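Local coordinates for ABC transporter sugar binding protein (Xanthomonas axonopodis pv. citri, PDB 3UOR) that probably binds sugar in the periplasm, maltose or a related sugar being likely, and hands it to an ABC transporter for uptake, at residues L188-L191 with E195-L198; K241-Q246 with V387-V392. All coordinates share one frame; numbering follows the deposited sequence.

Contact 1 (L188-L191 with E195-L198); sequences LMPL and EQQL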
loop_
_atom_site.group_PDB
_atom_site.type_symbol
_atom_site.label_atom_id
_atom_site.label_comp_id
_atom_site.label_asym_id
_atom_site.label_seq_id
_atom_site.Cartn_x
_atom_site.Cartn_y
_atom_site.Cartn_z
ATOM N N LEU A 188 6.595 17.153 0.282
ATOM C CA LEU A 188 5.144 17.228 0.326
ATOM C C LEU A 188 4.523 15.930 0.859
ATOM O O LEU A 188 4.715 14.855 0.284
ATOM C CB LEU A 188 4.579 17.522 -1.069
ATOM C CG LEU A 188 3.055 17.408 -1.138
ATOM C CD1 LEU A 188 2.417 18.502 -0.301
ATOM C CD2 LEU A 188 2.553 17.468 -2.576
ATOM N N MET A 189 3.793 16.053 1.964
ATOM C CA MET A 189 3.042 14.968 2.576
ATOM C C MET A 189 1.686 15.551 2.971
ATOM O O MET A 189 1.548 16.123 4.056
ATOM C CB MET A 189 3.733 14.476 3.856
ATOM C CG MET A 189 5.157 13.962 3.685
ATOM S SD MET A 189 5.816 13.216 5.199
ATOM C CE MET A 189 5.900 14.681 6.277
ATOM N N PRO A 190 0.681 15.422 2.096
ATOM C CA PRO A 190 -0.628 16.036 2.367
ATOM C C PRO A 190 -1.232 15.541 3.675
ATOM O O PRO A 190 -1.290 14.342 3.895
ATOM C CB PRO A 190 -1.483 15.596 1.179
ATOM C CG PRO A 190 -0.499 15.249 0.103
ATOM C CD PRO A 190 0.705 14.691 0.819
ATOM N N LEU A 191 -1.683 16.467 4.521
ATOM C CA LEU A 191 -2.171 16.156 5.863
ATOM C C LEU A 191 -3.466 15.331 5.901
ATOM O O LEU A 191 -3.821 14.781 6.944
ATOM C CB LEU A 191 -2.364 17.456 6.645
ATOM C CG LEU A 191 -1.066 18.110 7.125
ATOM C CD1 LEU A 191 -1.306 19.526 7.633
ATOM C CD2 LEU A 191 -0.418 17.252 8.205
ATOM N N GLU A 195 -1.084 7.549 4.861
ATOM C CA GLU A 195 -0.057 6.568 4.495
ATOM C C GLU A 195 1.349 6.954 4.949
ATOM O O GLU A 195 2.163 6.085 5.292
ATOM C CB GLU A 195 -0.091 6.251 2.987
ATOM C CG GLU A 195 -1.294 5.416 2.549
ATOM C CD GLU A 195 -2.543 6.252 2.237
ATOM O OE1 GLU A 195 -2.554 7.461 2.529
ATOM O OE2 GLU A 195 -3.524 5.701 1.700
ATOM N N GLN A 196 1.635 8.252 4.975
ATOM C CA GLN A 196 2.964 8.707 5.377
ATOM C C GLN A 196 3.239 8.410 6.866
ATOM O O GLN A 196 4.245 7.782 7.192
ATOM C CB GLN A 196 3.132 10.197 5.091
ATOM C CG GLN A 196 3.008 10.572 3.613
ATOM C CD GLN A 196 1.578 10.789 3.195
ATOM O OE1 GLN A 196 0.654 10.494 3.948
ATOM N NE2 GLN A 196 1.384 11.316 1.993
ATOM N N GLN A 197 2.342 8.837 7.760
ATOM C CA GLN A 197 2.495 8.589 9.201
ATOM C C GLN A 197 2.542 7.105 9.402
ATOM O O GLN A 197 3.341 6.594 10.188
ATOM C CB GLN A 197 1.278 9.096 10.028
ATOM C CG GLN A 197 0.878 10.514 9.757
ATOM C CD GLN A 197 -0.087 10.645 8.582
ATOM O OE1 GLN A 197 0.307 10.488 7.406
ATOM N NE2 GLN A 197 -1.365 10.953 8.895
ATOM N N LEU A 198 1.629 6.409 8.731
ATOM C CA LEU A 198 1.565 4.957 8.881
ATOM C C LEU A 198 2.900 4.299 8.474
ATOM O O LEU A 198 3.402 3.422 9.182
ATOM C CB LEU A 198 0.394 4.374 8.089
ATOM C CG LEU A 198 0.325 2.846 8.075
ATOM C CD1 LEU A 198 0.176 2.328 9.495
ATOM C CD2 LEU A 198 -0.859 2.379 7.228
#
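Met189 and Pro190 pack against Gln196 where a short strand of the solute-binding fold passes through a loop into helix 195-202. This is a local strand-loop-helix connection: only three residues separate the two segments. Strand 187-188 is part of the mixed sheet and runs parallel to strand 259-264.

The side chains of Met189 and Gln196 run antiparallel, side by side. Met189 CB is 4.0 Å from Gln196 CG. Further along, Met189 SD is 4.0 Å from Gln196 CB, so the sulfur sits at the root of the glutamine. The Met189 chain then bends (chi3 -66°), which turns the methyl CE away from Gln196. Pro190 meets the other end of Gln196. The proline ring lies roughly perpendicular to the glutamine chain, and Pro190 CD is 3.6 Å from Gln196 NE2. Gln196 NE2 also lies 4.1 Å from Met189 CA. The contacts between the segments are van der Waals ones, and the three touching residues are buried.

The amide of Gln196 is positioned from within the connection. Its chain bends at chi2 (85°), which directs NE2 toward the Met189-Pro190 backbone. There NE2 hydrogen-bonds to OE1 of Glu193, one of the linking residues, so the buried amide has a polar partner even though its near neighbours on the loop are carbons.

Farther out, Leu263 of strand 259-264 touches both Met189 and Gln196, and Met233 of helix 221-235 also packs on Met189. Leu188 makes a backbone hydrogen bond to Phe261, which pairs the end of strand 187-188 with strand 259-264. Met189 O is hydrogen-bonded to Tyr234 OH.

Contact 2 (K241-Q246 with V387-V392); sequences KVSETQ and VTERVV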
loop_
_atom_site.group_PDB
_atom_site.type_symbol
_atom_site.label_atom_id
_atom_site.label_comp_id
_atom_site.label_asym_id
_atom_site.label_seq_id
_atom_site.Cartn_x
_atom_site.Cartn_y
_atom_site.Cartn_z
ATOM N N LYS A 241 2.087 22.793 5.511
ATOM C CA LYS A 241 0.910 22.366 6.250
ATOM C C LYS A 241 -0.327 22.448 5.364
ATOM O O LYS A 241 -1.150 23.350 5.516
ATOM C CB LYS A 241 0.746 23.221 7.516
ATOM C CG LYS A 241 1.843 22.977 8.542
ATOM C CD LYS A 241 1.642 23.821 9.781
ATOM C CE LYS A 241 2.756 23.562 10.779
ATOM N NZ LYS A 241 2.671 24.433 11.999
ATOM N N VAL A 242 -0.451 21.509 4.434
ATOM C CA VAL A 242 -1.550 21.538 3.474
ATOM C C VAL A 242 -2.201 20.181 3.301
ATOM O O VAL A 242 -1.574 19.148 3.574
ATOM C CB VAL A 242 -1.079 22.023 2.094
ATOM C CG1 VAL A 242 -0.664 23.492 2.154
ATOM C CG2 VAL A 242 0.076 21.186 1.612
ATOM N N SER A 243 -3.463 20.196 2.857
ATOM C CA SER A 243 -4.171 18.999 2.393
ATOM C C SER A 243 -4.019 18.908 0.886
ATOM O O SER A 243 -3.613 19.882 0.256
ATOM C CB SER A 243 -5.651 19.075 2.754
ATOM O OG SER A 243 -5.821 18.994 4.160
ATOM N N GLU A 244 -4.342 17.755 0.303
ATOM C CA GLU A 244 -4.110 17.546 -1.134
ATOM C C GLU A 244 -4.893 18.527 -1.991
ATOM O O GLU A 244 -4.442 18.938 -3.061
ATOM C CB GLU A 244 -4.428 16.110 -1.575
ATOM C CG GLU A 244 -4.212 15.887 -3.081
ATOM C CD GLU A 244 -4.188 14.416 -3.479
ATOM O OE1 GLU A 244 -4.614 13.564 -2.658
ATOM O OE2 GLU A 244 -3.742 14.114 -4.616
ATOM N N THR A 245 -6.068 18.895 -1.500
ATOM C CA THR A 245 -6.937 19.840 -2.185
ATOM C C THR A 245 -6.310 21.234 -2.259
ATOM O O THR A 245 -6.627 22.018 -3.155
ATOM C CB THR A 245 -8.309 19.918 -1.487
ATOM O OG1 THR A 245 -9.039 21.036 -1.997
ATOM C CG2 THR A 245 -8.137 20.084 0.017
ATOM N N GLN A 246 -5.415 21.530 -1.316
ATOM C CA GLN A 246 -4.752 22.832 -1.253
ATOM C C GLN A 246 -3.535 22.881 -2.150
ATOM O O GLN A 246 -2.938 23.936 -2.326
ATOM C CB GLN A 246 -4.314 23.157 0.171
ATOM C CG GLN A 246 -5.420 23.102 1.186
ATOM C CD GLN A 246 -4.914 23.431 2.564
ATOM O OE1 GLN A 246 -4.783 22.554 3.416
ATOM N NE2 GLN A 246 -4.608 24.707 2.791
ATOM N N VAL A 387 -6.272 12.809 14.234
ATOM C CA VAL A 387 -5.521 13.260 15.395
ATOM C C VAL A 387 -4.213 13.890 14.969
ATOM O O VAL A 387 -3.821 14.921 15.497
ATOM C CB VAL A 387 -5.243 12.107 16.352
ATOM C CG1 VAL A 387 -4.120 12.458 17.263
ATOM C CG2 VAL A 387 -6.493 11.799 17.155
ATOM N N THR A 388 -3.534 13.295 13.993
ATOM C CA THR A 388 -2.222 13.825 13.624
ATOM C C THR A 388 -2.341 15.186 12.933
ATOM O O THR A 388 -1.499 16.056 13.119
ATOM C CB THR A 388 -1.409 12.840 12.746
ATOM O OG1 THR A 388 -2.123 12.592 11.528
ATOM C CG2 THR A 388 -1.217 11.531 13.480
ATOM N N GLU A 389 -3.385 15.374 12.137
ATOM C CA GLU A 389 -3.579 16.666 11.504
ATOM C C GLU A 389 -3.832 17.733 12.576
ATOM O O GLU A 389 -3.455 18.893 12.417
ATOM C CB GLU A 389 -4.731 16.608 10.524
ATOM C CG GLU A 389 -5.015 17.914 9.826
ATOM C CD GLU A 389 -6.155 17.783 8.843
ATOM O OE1 GLU A 389 -7.014 16.893 9.043
ATOM O OE2 GLU A 389 -6.199 18.562 7.875
ATOM N N ARG A 390 -4.440 17.331 13.683
ATOM C CA ARG A 390 -4.692 18.270 14.774
ATOM C C ARG A 390 -3.386 18.617 15.475
ATOM O O ARG A 390 -3.162 19.762 15.862
ATOM C CB ARG A 390 -5.667 17.673 15.780
ATOM C CG ARG A 390 -6.588 18.683 16.416
ATOM C CD ARG A 390 -7.931 18.028 16.688
ATOM N NE ARG A 390 -7.755 16.853 17.532
ATOM C CZ ARG A 390 -8.448 15.726 17.417
ATOM N NH1 ARG A 390 -9.384 15.605 16.480
ATOM N NH2 ARG A 390 -8.202 14.719 18.246
ATOM N N VAL A 391 -2.539 17.613 15.654
ATOM C CA VAL A 391 -1.213 17.823 16.195
ATOM C C VAL A 391 -0.434 18.790 15.312
ATOM O O VAL A 391 0.153 19.756 15.813
ATOM C CB VAL A 391 -0.451 16.504 16.312
ATOM C CG1 VAL A 391 1.056 16.755 16.469
ATOM C CG2 VAL A 391 -1.009 15.697 17.463
ATOM N N VAL A 392 -0.431 18.539 14.000
ATOM C CA VAL A 392 0.306 19.401 13.075
ATOM C C VAL A 392 -0.256 20.828 12.985
ATOM O O VAL A 392 0.483 21.802 13.063
ATOM C CB VAL A 392 0.367 18.825 11.663
ATOM C CG1 VAL A 392 1.105 19.781 10.749
ATOM C CG2 VAL A 392 1.053 17.428 11.670
HETATM O O HOH W 1 0.163 24.938 12.764
#
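The loop between helices 221-235 and 250-256 lies beside the later part of helix 377-394, where Lys241 meets Val392. Lys241 is fully extended beyond CG, and its aliphatic chain passes at a slant across the CG1 methyl of Val392. Lys241 CG is 4.0 Å from Val392 CG1. That methyl stands anti to the Val392 backbone N (chi1 178°).

The ammonium end reaches the helix backbone. Lys241 NZ is 3.6 Å from Val392 O, too far for a direct bond. Water 1 fills in, accepting from Lys241 NZ at 2.7 Å and donating to Val392 O at 3.2 Å. Gln235, at the end of helix 221-235, makes a second bridge: its OE1 takes a bond from Lys241 NZ and its NE2 gives one to Val392 O.

In this part of the solute-binding fold, the loop goes on into a 3-10 turn at 244-246. Ser243 N donates to Gln246 OE1 at 2.8 Å, from 40° out of the carbonyl plane. Gln246 N returns a bond to Ser243 O.

Ser243 OG and Glu389 OE2 approach only to 3.8 Å. Glu389 OE2 instead forms a salt bridge with Arg393 NH1.

In the fold
Contact 1 is buried and local, while contact 2 is partly exposed and joins segments about 140 residues apart. Their centres lie about 9 Å apart. Contact 1 relies on carbon and sulfur packing around a buried amide; contact 2 adds a water bridge and charged side chains nearer the surface. The two share neighbours, since Tyr234 of helix 221-235 touches Leu191, Lys241 and Val392. They also touch directly. Leu191 N and Val242 O, 2.8 Å apart, probably form a hydrogen bond between the two loops. Leu191 CD2 packs on Val392 CG2 at 3.8 Å, which places the 188-191 loop against helix 377-394.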